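Local coordinates for tRNA uridine(34) acetyltransferase (Methanocaldococcus infernus, PDB 6IA8), which uses a radical S-adenosyl-L-methionine domain and an acetyltransferase domain to form carboxymethyluridine at the wobble position 34 of tRNAs, at residues R119-I122 against E123-K127; S494-G497 against V498-Y501. All blocks are in the same frame, centred on the assembly; numbering follows the deposited sequence. Where two conformers were deposited one is given.

Contact 1: R119-I122 against E123-K127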
# COMPACT_ATOMS: atom_id res chain seq x y z
N ARG A 119 19.58 -7.71 -4.66
CA ARG A 119 20.36 -8.81 -4.10
C ARG A 119 20.84 -8.49 -2.69
O ARG A 119 20.73 -9.33 -1.78
CB ARG A 119 21.54 -9.12 -5.04
CG ARG A 119 22.58 -10.04 -4.46
CD ARG A 119 22.28 -11.50 -4.69
NE ARG A 119 23.32 -12.38 -4.14
CZ ARG A 119 23.20 -13.70 -4.07
NH1 ARG A 119 22.11 -14.30 -4.53
NH2 ARG A 119 24.17 -14.43 -3.54
N ALA A 120 21.40 -7.30 -2.49
CA ALA A 120 21.99 -6.98 -1.19
C ALA A 120 20.94 -7.00 -0.08
O ALA A 120 21.22 -7.44 1.05
CB ALA A 120 22.69 -5.61 -1.26
N ARG A 121 19.74 -6.52 -0.37
CA ARG A 121 18.68 -6.52 0.63
C ARG A 121 18.24 -7.95 0.96
O ARG A 121 18.00 -8.28 2.13
CB ARG A 121 17.50 -5.69 0.12
CG ARG A 121 16.38 -5.50 1.14
CD ARG A 121 16.84 -4.78 2.40
NE ARG A 121 15.86 -4.91 3.48
CZ ARG A 121 16.13 -4.64 4.75
NH1 ARG A 121 17.33 -4.22 5.11
NH2 ARG A 121 15.19 -4.80 5.67
N ILE A 122 18.14 -8.81 -0.05
CA ILE A 122 17.74 -10.19 0.18
C ILE A 122 18.77 -10.90 1.04
O ILE A 122 18.42 -11.57 2.03
CB ILE A 122 17.51 -10.91 -1.16
CG1 ILE A 122 16.22 -10.37 -1.82
CG2 ILE A 122 17.40 -12.41 -0.95
CD1 ILE A 122 16.10 -10.77 -3.30
N GLU A 123 20.05 -10.77 0.70
CA GLU A 123 21.09 -11.41 1.50
C GLU A 123 21.10 -10.87 2.92
O GLU A 123 21.30 -11.63 3.88
CB GLU A 123 22.45 -11.21 0.83
CG GLU A 123 22.55 -11.88 -0.54
CD GLU A 123 22.32 -13.38 -0.48
OE1 GLU A 123 23.03 -14.06 0.31
OE2 GLU A 123 21.44 -13.87 -1.21
N GLN A 124 20.93 -9.55 3.08
CA GLN A 124 20.89 -8.96 4.42
C GLN A 124 19.74 -9.52 5.24
O GLN A 124 19.89 -9.76 6.44
CB GLN A 124 20.80 -7.45 4.28
CG GLN A 124 20.48 -6.67 5.51
CD GLN A 124 20.16 -5.21 5.19
OE1 GLN A 124 19.37 -4.57 5.89
NE2 GLN A 124 20.76 -4.69 4.13
N LEU A 125 18.59 -9.76 4.61
CA LEU A 125 17.45 -10.33 5.32
C LEU A 125 17.69 -11.79 5.64
O LEU A 125 17.35 -12.26 6.74
CB LEU A 125 16.17 -10.16 4.50
CG LEU A 125 15.62 -8.72 4.43
CD1 LEU A 125 14.50 -8.61 3.40
CD2 LEU A 125 15.14 -8.23 5.79
N GLU A 126 18.28 -12.54 4.71
CA GLU A 126 18.63 -13.93 5.00
C GLU A 126 19.63 -14.02 6.14
O GLU A 126 19.60 -14.98 6.92
CB GLU A 126 19.20 -14.59 3.75
CG GLU A 126 18.19 -14.74 2.61
CD GLU A 126 18.82 -15.33 1.36
OE1 GLU A 126 18.09 -15.95 0.55
OE2 GLU A 126 20.05 -15.16 1.18
N LYS A 127 20.52 -13.02 6.27
CA LYS A 127 21.51 -13.06 7.33
C LYS A 127 20.86 -13.11 8.71
O LYS A 127 21.43 -13.70 9.64
CB LYS A 127 22.43 -11.84 7.26
CG LYS A 127 23.56 -11.94 6.24
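Arg-119 and Glu-123, one turn apart on helix 114-127, pair by stacking their flat ends in the Glu-123 conformer given, one of two deposited. Followed outward from CB, the Arg-119 chain has its CG anti to the backbone N (chi1 168°) and bends at chi2, which carries the guanidinium along the helix to its partner. On the way the chain passes Glu-123 CG, with Arg-119 NE 3.7 Å from it. Beyond NE, Glu-123 OE2 stands over the centre of the guanidinium face, and the two planes are 18° apart. Arg-119 NH1 is 3.4 Å from Glu-123 OE2, in this conformer a salt bridge of charges alone, since the oxygen stands well out of the plane and no N-H points at it. Truncation to an alanine here would probably leave the Glu-123 carboxylate without this countercharge and without the flat group it stacks on, freer to turn.

Arg-121 departs from another side of the helix and lays its guanidinium face against Leu-125 CD2, although the exact placing of the Arg-121 end is doubtful. Leu-125 itself reaches Ala-63, and Arg-121 reaches Val-65, so this side of the helix faces strand 63-68 of the parallel radical SAM sheet. Ile-122 and Glu-126 run side by side, pointing the same way, with Ile-122 CG2 3.9 Å from Glu-126 OE1.

Regular i to i+4 backbone bonds underlie these pairs: Glu-123 N donates to Arg-119 O at 2.9 Å (174°), and the next three amides follow the same pattern. The backbone therefore supplies the directional bonds here, whereas the Arg-119 and Glu-123 side chains contribute attraction between stacked charges, which probably depends little on exact N-H alignment.

Contact 2: S494-G497 against V498-Y501. With SO4 (sulfate ion), chain D.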
# COMPACT_ATOMS: atom_id res chain seq x y z
N SER A 494 -2.91 -9.49 -9.74
CA SER A 494 -2.07 -10.49 -9.11
C SER A 494 -0.62 -10.06 -9.20
O SER A 494 -0.17 -9.65 -10.27
CB SER A 494 -2.24 -11.85 -9.80
OG SER A 494 -1.31 -12.82 -9.33
N GLY A 495 0.12 -10.22 -8.12
CA GLY A 495 1.56 -10.11 -8.21
C GLY A 495 2.12 -11.18 -9.13
O GLY A 495 1.52 -12.25 -9.33
N ILE A 496 3.28 -10.89 -9.72
CA ILE A 496 3.92 -11.84 -10.62
C ILE A 496 4.04 -13.20 -9.94
O ILE A 496 3.73 -14.24 -10.54
CB ILE A 496 5.29 -11.30 -11.07
CG1 ILE A 496 5.10 -10.00 -11.86
CG2 ILE A 496 6.04 -12.35 -11.87
CD1 ILE A 496 6.35 -9.11 -11.92
N GLY A 497 4.50 -13.22 -8.68
CA GLY A 497 4.74 -14.46 -7.98
C GLY A 497 3.52 -15.08 -7.34
O GLY A 497 3.65 -16.10 -6.65
N VAL A 498 2.34 -14.53 -7.58
CA VAL A 498 1.09 -15.06 -7.05
C VAL A 498 0.20 -15.65 -8.15
O VAL A 498 -0.84 -16.25 -7.85
CB VAL A 498 0.30 -13.98 -6.27
CG1 VAL A 498 -0.84 -14.61 -5.47
CG2 VAL A 498 1.21 -13.17 -5.39
N ARG A 499 0.57 -15.47 -9.42
CA ARG A 499 -0.28 -15.95 -10.51
C ARG A 499 -0.58 -17.43 -10.34
O ARG A 499 -1.71 -17.87 -10.59
CB ARG A 499 0.40 -15.66 -11.84
CG ARG A 499 0.51 -14.14 -12.13
CD ARG A 499 1.33 -13.83 -13.38
NE ARG A 499 1.32 -12.41 -13.69
CZ ARG A 499 2.22 -11.80 -14.45
NH1 ARG A 499 3.21 -12.48 -15.00
NH2 ARG A 499 2.13 -10.49 -14.67
N GLU A 500 0.42 -18.20 -9.91
CA GLU A 500 0.24 -19.64 -9.76
C GLU A 500 -0.89 -19.95 -8.79
O GLU A 500 -1.65 -20.90 -9.00
CB GLU A 500 1.54 -20.30 -9.29
CG GLU A 500 1.61 -21.79 -9.52
CD GLU A 500 1.50 -22.16 -10.99
OE1 GLU A 500 0.46 -22.73 -11.38
OE2 GLU A 500 2.44 -21.86 -11.75
N TYR A 501 -1.03 -19.14 -7.74
CA TYR A 501 -2.09 -19.35 -6.76
C TYR A 501 -3.46 -19.23 -7.41
O TYR A 501 -4.35 -20.06 -7.16
CB TYR A 501 -1.95 -18.34 -5.63
CG TYR A 501 -3.06 -18.40 -4.58
CD1 TYR A 501 -2.98 -19.28 -3.50
CD2 TYR A 501 -4.18 -17.60 -4.69
CE1 TYR A 501 -4.00 -19.34 -2.54
CE2 TYR A 501 -5.20 -17.64 -3.74
CZ TYR A 501 -5.11 -18.52 -2.67
OH TYR A 501 -6.11 -18.56 -1.73
S SO4 D . -6.04 -20.43 1.49
O1 SO4 D . -7.44 -20.62 1.07
O2 SO4 D . -5.72 -21.59 2.37
O3 SO4 D . -5.19 -20.39 0.31
O4 SO4 D . -5.93 -19.19 2.28
O HOH W 1 -0.95 -10.66 -13.13
O HOH W 2 3.24 -17.28 -9.70
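Gly-495 O is gripped by two donors in the type I beta turn, Ile-496 and Gly-497 at its corners, that leads from strand 489-492 into helix 499-504 of the GNAT acetyltransferase fold. Ser-494 OG donates to Gly-495 O at 2.9 Å, and Val-498 N closes the turn on it at 3.0 Å with an N-H...O angle of 159°. They arrive from opposite faces of the carbonyl plane, the amide standing 64° out of it. With its OG anti to the backbone N (chi1 172°), Ser-494 also brings that oxygen within 3.6 Å of Val-498 CB.

Arg-499 runs extended alongside Ile-496, pointing the same way. Ile-496 CA lies over one guanidinium face, toward its rim; Arg-499 CG is 3.5 Å from Gly-495 O. Arg-499 NH1 forms a salt bridge with Glu-179, while water 1, in the guanidinium plane, accepts from Arg-499 NE and probably donates to Ser-494 O. Water 2 bridges Ile-496 O and Glu-500 N. Gly-497 bonds through its backbone to Cys-185, and Val-498 touches Val-186, tying this turn to strand 184-192 of the radical SAM domain.

Val-498 also adjoins Tyr-502, which probably binds acetyl-CoA, as in related enzymes. Tyr-501 reaches a sulfate, probably from the crystallisation liquor, that the amides of Gly-468, Gly-470 and Arg-471 also hold; Tyr-501 OH donates to sulfate O3 at 2.9 Å, with O3 in the plane of the ring.

In the fold
Both contacts are local, each within one continuous stretch, but they belong to different domains. Contact 1 lies inside a single helix of the radical SAM region and is partly buried, with two of its eight touching residues enclosed. Contact 2 is buried, five of six, and joins a loop to the start of a helix in the acetyltransferase domain, where it also meets radical SAM strand 184-192. The chemistry follows: stacked charges and regular helix bonds in the former, a carbonyl oxygen that accepts two hydrogen bonds and water bridges in the latter. Their nearest atoms are about 13 Å apart, so neither touches the other.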